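Local coordinates for protein dihydrodipicolinate synthase (Bacteroides thetaiotaomicron, PDB 4XKY) that probably catalyses, as a Schiff-base-forming lyase or aldolase of the DapA family, reactions of pyruvate such as the dihydrodipicolinate synthase condensation, at residues A[54-66]-A[81-95]. Residues are numbered along the deposited sequence; the frame is centred on the assembly and turned at random.
Sequences LSYKLRMEMIKNT and SDTSIVESVNLACLA
The hydroxyl of Y56 is gripped twice by helix 85-95. Y56 OH donates to E87 O at 2.7 Å. It accepts from N90 ND2 at 2.7 Å, and that bond is nearly straight (166°). Both partners lie at the ring edge, in its plane, and fix the rotation of the phenol. E87 O also takes the helical bond from L91 N. CG of Y56 is anti to the backbone N (chi1 -152°), which swings the ring across to the second helix. E87 OE1 sits over one ring face, 3.1 Å from Y56 CZ; E87 OE2 is hydrogen-bonded to the backbone of a neighbouring subunit. R59 forms a salt bridge with D82, its NH1 and NH2 both donating to OD2, NH1 at 2.9 Å. The two flat groups are nearly coplanar. D82 OD1 accepts from S84 N in an Asx turn. Between the helices L91 is a knob among Y56, R59, M60 and I63. L94 CD2 packs 3.7 Å from M60 CG. S81 OG is hydrogen-bonded to Y136 OH, the predicted proton donor/acceptor. Segments 56-66 and 85-95 run roughly parallel, closest approach of their axes 10.2 Å at 23°, and follow strands 42-44 and 76-79, as neighbouring outer helices of a TIM barrel do.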
loop_
_atom_site.group_PDB
_atom_site.type_symbol
_atom_site.label_atom_id
_atom_site.label_comp_id
_atom_site.label_asym_id
_atom_site.label_seq_id
_atom_site.Cartn_x
_atom_site.Cartn_y
_atom_site.Cartn_z
ATOM N N LEU A 54 24.501 -5.955 -2.896
ATOM C CA LEU A 54 25.954 -6.100 -3.042
ATOM C C LEU A 54 26.689 -4.922 -2.459
ATOM O O LEU A 54 26.185 -3.819 -2.441
ATOM C CB LEU A 54 26.322 -6.212 -4.517
ATOM C CG LEU A 54 25.683 -7.403 -5.232
ATOM C CD1 LEU A 54 26.165 -7.479 -6.658
ATOM C CD2 LEU A 54 25.916 -8.720 -4.511
ATOM N N SER A 55 27.895 -5.173 -1.978
ATOM C CA SER A 55 28.750 -4.118 -1.479
ATOM C C SER A 55 29.148 -3.159 -2.616
ATOM O O SER A 55 29.080 -3.494 -3.802
ATOM C CB SER A 55 30.008 -4.721 -0.860
ATOM O OG SER A 55 30.903 -5.149 -1.880
ATOM N N TYR A 56 29.570 -1.961 -2.241
ATOM C CA TYR A 56 30.067 -0.991 -3.217
ATOM C C TYR A 56 31.233 -1.536 -3.997
ATOM O O TYR A 56 31.321 -1.358 -5.189
ATOM C CB TYR A 56 30.550 0.268 -2.508
ATOM C CG TYR A 56 30.436 1.482 -3.385
ATOM C CD1 TYR A 56 29.183 1.964 -3.737
ATOM C CD2 TYR A 56 31.558 2.137 -3.874
ATOM C CE1 TYR A 56 29.041 3.073 -4.539
ATOM C CE2 TYR A 56 31.425 3.256 -4.681
ATOM C CZ TYR A 56 30.153 3.711 -5.007
ATOM O OH TYR A 56 29.937 4.806 -5.796
ATOM N N LYS A 57 32.151 -2.198 -3.312
ATOM C CA LYS A 57 33.276 -2.816 -3.983
ATOM C C LYS A 57 32.818 -3.757 -5.086
ATOM O O LYS A 57 33.309 -3.699 -6.221
ATOM C CB LYS A 57 34.142 -3.565 -2.970
ATOM C CG LYS A 57 35.388 -4.216 -3.558
ATOM C CD LYS A 57 35.976 -5.221 -2.575
ATOM C CE LYS A 57 35.398 -6.618 -2.776
ATOM N NZ LYS A 57 35.798 -7.531 -1.673
ATOM N N LEU A 58 31.858 -4.618 -4.774
ATOM C CA LEU A 58 31.426 -5.604 -5.761
ATOM C C LEU A 58 30.722 -4.960 -6.936
ATOM O O LEU A 58 30.954 -5.339 -8.068
ATOM C CB LEU A 58 30.539 -6.644 -5.116
ATOM C CG LEU A 58 30.390 -8.008 -5.746
ATOM C CD1 LEU A 58 31.706 -8.581 -6.189
ATOM C CD2 LEU A 58 29.768 -8.914 -4.715
ATOM N N ARG A 59 29.906 -3.948 -6.679
ATOM C CA ARG A 59 29.282 -3.206 -7.764
ATOM C C ARG A 59 30.389 -2.608 -8.678
ATOM O O ARG A 59 30.287 -2.659 -9.891
ATOM C CB ARG A 59 28.355 -2.132 -7.206
ATOM C CG ARG A 59 27.160 -2.712 -6.473
ATOM C CD ARG A 59 26.584 -1.753 -5.451
ATOM N NE ARG A 59 25.783 -0.719 -6.094
ATOM C CZ ARG A 59 25.334 0.368 -5.479
ATOM N NH1 ARG A 59 25.629 0.582 -4.194
ATOM N NH2 ARG A 59 24.612 1.252 -6.161
ATOM N N MET A 60 31.455 -2.075 -8.095
ATOM C CA MET A 60 32.534 -1.510 -8.915
ATOM C C MET A 60 33.250 -2.573 -9.739
ATOM O O MET A 60 33.524 -2.354 -10.911
ATOM C CB MET A 60 33.517 -0.706 -8.078
ATOM C CG MET A 60 32.865 0.566 -7.558
ATOM S SD MET A 60 33.860 1.714 -6.573
ATOM C CE MET A 60 34.736 0.633 -5.444
ATOM N N GLU A 61 33.512 -3.729 -9.145
ATOM C CA GLU A 61 34.125 -4.826 -9.876
ATOM C C GLU A 61 33.250 -5.333 -11.020
ATOM O O GLU A 61 33.766 -5.684 -12.069
ATOM C CB GLU A 61 34.486 -5.958 -8.936
ATOM C CG GLU A 61 35.526 -5.527 -7.919
ATOM C CD GLU A 61 35.957 -6.635 -6.984
ATOM O OE1 GLU A 61 35.362 -7.734 -7.025
ATOM O OE2 GLU A 61 36.877 -6.387 -6.181
ATOM N N MET A 62 31.937 -5.353 -10.831
ATOM C CA MET A 62 31.064 -5.800 -11.889
ATOM C C MET A 62 31.165 -4.849 -13.071
ATOM O O MET A 62 31.236 -5.288 -14.196
ATOM C CB MET A 62 29.620 -5.880 -11.428
ATOM C CG MET A 62 28.598 -6.315 -12.491
ATOM S SD MET A 62 28.926 -7.961 -13.173
ATOM C CE MET A 62 27.562 -8.126 -14.315
ATOM N N ILE A 63 31.128 -3.547 -12.805
ATOM C CA ILE A 63 31.261 -2.552 -13.845
ATOM C C ILE A 63 32.588 -2.685 -14.597
ATOM O O ILE A 63 32.596 -2.733 -15.827
ATOM C CB ILE A 63 31.144 -1.148 -13.245
ATOM C CG1 ILE A 63 29.704 -0.908 -12.793
ATOM C CG2 ILE A 63 31.550 -0.059 -14.241
ATOM C CD1 ILE A 63 29.563 0.259 -11.841
ATOM N N LYS A 64 33.695 -2.713 -13.854
ATOM C CA LYS A 64 35.027 -2.792 -14.450
ATOM C C LYS A 64 35.186 -4.055 -15.280
ATOM O O LYS A 64 35.521 -3.981 -16.452
ATOM C CB LYS A 64 36.127 -2.769 -13.391
ATOM C CG LYS A 64 36.257 -1.483 -12.569
ATOM C CD LYS A 64 37.616 -1.470 -11.847
ATOM C CE LYS A 64 37.601 -0.840 -10.458
ATOM N NZ LYS A 64 37.068 -1.774 -9.418
ATOM N N ASN A 65 34.952 -5.220 -14.692
ATOM C CA ASN A 65 35.054 -6.463 -15.482
ATOM C C ASN A 65 34.115 -6.513 -16.685
ATOM O O ASN A 65 34.502 -7.010 -17.740
ATOM C CB ASN A 65 34.845 -7.709 -14.615
ATOM C CG ASN A 65 36.051 -8.036 -13.789
ATOM O OD1 ASN A 65 36.962 -8.732 -14.244
ATOM N ND2 ASN A 65 36.105 -7.481 -12.588
ATOM N N THR A 66 32.874 -6.030 -16.540
ATOM C CA THR A 66 31.942 -6.081 -17.676
ATOM C C THR A 66 32.482 -5.224 -18.870
ATOM O O THR A 66 32.457 -5.647 -20.025
ATOM C CB THR A 66 30.518 -5.667 -17.287
ATOM O OG1 THR A 66 29.987 -6.584 -16.323
ATOM C CG2 THR A 66 29.632 -5.702 -18.502
ATOM N N SER A 81 21.655 3.848 -9.749
ATOM C CA SER A 81 20.720 4.206 -8.660
ATOM C C SER A 81 21.319 3.824 -7.310
ATOM O O SER A 81 21.948 2.787 -7.167
ATOM C CB SER A 81 19.340 3.529 -8.788
ATOM O OG SER A 81 18.812 3.595 -10.103
ATOM N N ASP A 82 21.148 4.708 -6.342
ATOM C CA ASP A 82 21.695 4.522 -5.012
ATOM C C ASP A 82 20.935 5.478 -4.136
ATOM O O ASP A 82 20.459 6.496 -4.615
ATOM C CB ASP A 82 23.187 4.867 -4.960
ATOM C CG ASP A 82 23.871 4.275 -3.733
ATOM O OD1 ASP A 82 23.725 4.811 -2.610
ATOM O OD2 ASP A 82 24.543 3.245 -3.896
ATOM N N THR A 83 20.832 5.180 -2.852
ATOM C CA THR A 83 20.146 6.100 -1.960
ATOM C C THR A 83 20.989 7.363 -1.796
ATOM O O THR A 83 20.444 8.424 -1.502
ATOM C CB THR A 83 19.873 5.469 -0.584
ATOM O OG1 THR A 83 21.117 5.067 -0.002
ATOM C CG2 THR A 83 18.989 4.231 -0.740
ATOM N N SER A 84 22.305 7.246 -1.978
ATOM C CA SER A 84 23.209 8.416 -1.920
ATOM C C SER A 84 23.578 8.929 -3.306
ATOM O O SER A 84 24.165 8.209 -4.105
ATOM C CB SER A 84 24.491 8.094 -1.139
ATOM O OG SER A 84 25.518 9.025 -1.440
ATOM N N ILE A 85 23.278 10.196 -3.566
ATOM C CA ILE A 85 23.604 10.808 -4.847
ATOM C C ILE A 85 25.107 10.893 -5.036
ATOM O O ILE A 85 25.580 10.670 -6.135
ATOM C CB ILE A 85 22.924 12.173 -5.036
ATOM C CG1 ILE A 85 21.415 11.934 -5.194
ATOM C CG2 ILE A 85 23.483 12.901 -6.269
ATOM C CD1 ILE A 85 20.582 13.190 -5.092
ATOM N N VAL A 86 25.855 11.158 -3.971
ATOM C CA VAL A 86 27.303 11.152 -4.080
ATOM C C VAL A 86 27.766 9.779 -4.607
ATOM O O VAL A 86 28.552 9.723 -5.525
ATOM C CB VAL A 86 27.996 11.511 -2.744
ATOM C CG1 VAL A 86 29.468 11.123 -2.795
ATOM C CG2 VAL A 86 27.835 12.993 -2.448
ATOM N N GLU A 87 27.258 8.684 -4.040
ATOM C CA GLU A 87 27.649 7.343 -4.476
ATOM C C GLU A 87 27.207 7.049 -5.913
ATOM O O GLU A 87 27.939 6.449 -6.702
ATOM C CB GLU A 87 27.076 6.270 -3.527
ATOM C CG GLU A 87 27.554 6.359 -2.082
ATOM C CD GLU A 87 29.057 6.329 -1.928
ATOM O OE1 GLU A 87 29.739 5.886 -2.874
ATOM O OE2 GLU A 87 29.562 6.773 -0.869
ATOM N N SER A 88 26.003 7.489 -6.251
ATOM C CA SER A 88 25.504 7.337 -7.603
ATOM C C SER A 88 26.413 8.037 -8.658
ATOM O O SER A 88 26.788 7.433 -9.679
ATOM C CB SER A 88 24.053 7.817 -7.665
ATOM O OG SER A 88 23.561 7.722 -8.980
ATOM N N VAL A 89 26.787 9.291 -8.391
ATOM C CA VAL A 89 27.656 10.030 -9.291
ATOM C C VAL A 89 29.020 9.317 -9.398
ATOM O O VAL A 89 29.566 9.191 -10.482
ATOM C CB VAL A 89 27.804 11.501 -8.847
ATOM C CG1 VAL A 89 28.924 12.193 -9.628
ATOM C CG2 VAL A 89 26.467 12.232 -9.036
ATOM N N ASN A 90 29.532 8.800 -8.286
ATOM C CA ASN A 90 30.801 8.088 -8.309
ATOM C C ASN A 90 30.736 6.842 -9.223
ATOM O O ASN A 90 31.694 6.548 -9.937
ATOM C CB ASN A 90 31.223 7.733 -6.874
ATOM C CG ASN A 90 32.522 6.951 -6.824
ATOM O OD1 ASN A 90 33.594 7.505 -7.033
ATOM N ND2 ASN A 90 32.428 5.655 -6.561
ATOM N N LEU A 91 29.611 6.123 -9.224
ATOM C CA LEU A 91 29.499 4.949 -10.083
ATOM C C LEU A 91 29.442 5.359 -11.536
ATOM O O LEU A 91 30.024 4.661 -12.393
ATOM C CB LEU A 91 28.274 4.097 -9.772
ATOM C CG LEU A 91 28.264 3.351 -8.443
ATOM C CD1 LEU A 91 26.953 2.600 -8.297
ATOM C CD2 LEU A 91 29.440 2.390 -8.326
ATOM N N ALA A 92 28.721 6.451 -11.814
ATOM C CA ALA A 92 28.669 7.003 -13.170
ATOM C C ALA A 92 30.064 7.358 -13.681
ATOM O O ALA A 92 30.394 7.002 -14.793
ATOM C CB ALA A 92 27.772 8.221 -13.249
ATOM N N CYS A 93 30.875 8.053 -12.883
ATOM C CA CYS A 93 32.252 8.398 -13.298
ATOM C C CYS A 93 33.133 7.167 -13.530
ATOM O O CYS A 93 33.931 7.129 -14.468
ATOM C CB CYS A 93 32.902 9.338 -12.290
ATOM S SG CYS A 93 31.981 10.901 -12.195
ATOM N N LEU A 94 32.972 6.165 -12.676
ATOM C CA LEU A 94 33.673 4.911 -12.828
ATOM C C LEU A 94 33.255 4.253 -14.140
ATOM O O LEU A 94 34.095 3.864 -14.943
ATOM C CB LEU A 94 33.359 3.996 -11.651
ATOM C CG LEU A 94 33.994 2.617 -11.828
ATOM C CD1 LEU A 94 35.440 2.681 -11.364
ATOM C CD2 LEU A 94 33.240 1.533 -11.087
ATOM N N ALA A 95 31.950 4.156 -14.361
ATOM C CA ALA A 95 31.414 3.695 -15.639
ATOM C C ALA A 95 32.048 4.425 -16.824
ATOM O O ALA A 95 32.540 3.772 -17.752
ATOM C CB ALA A 95 29.898 3.830 -15.678
#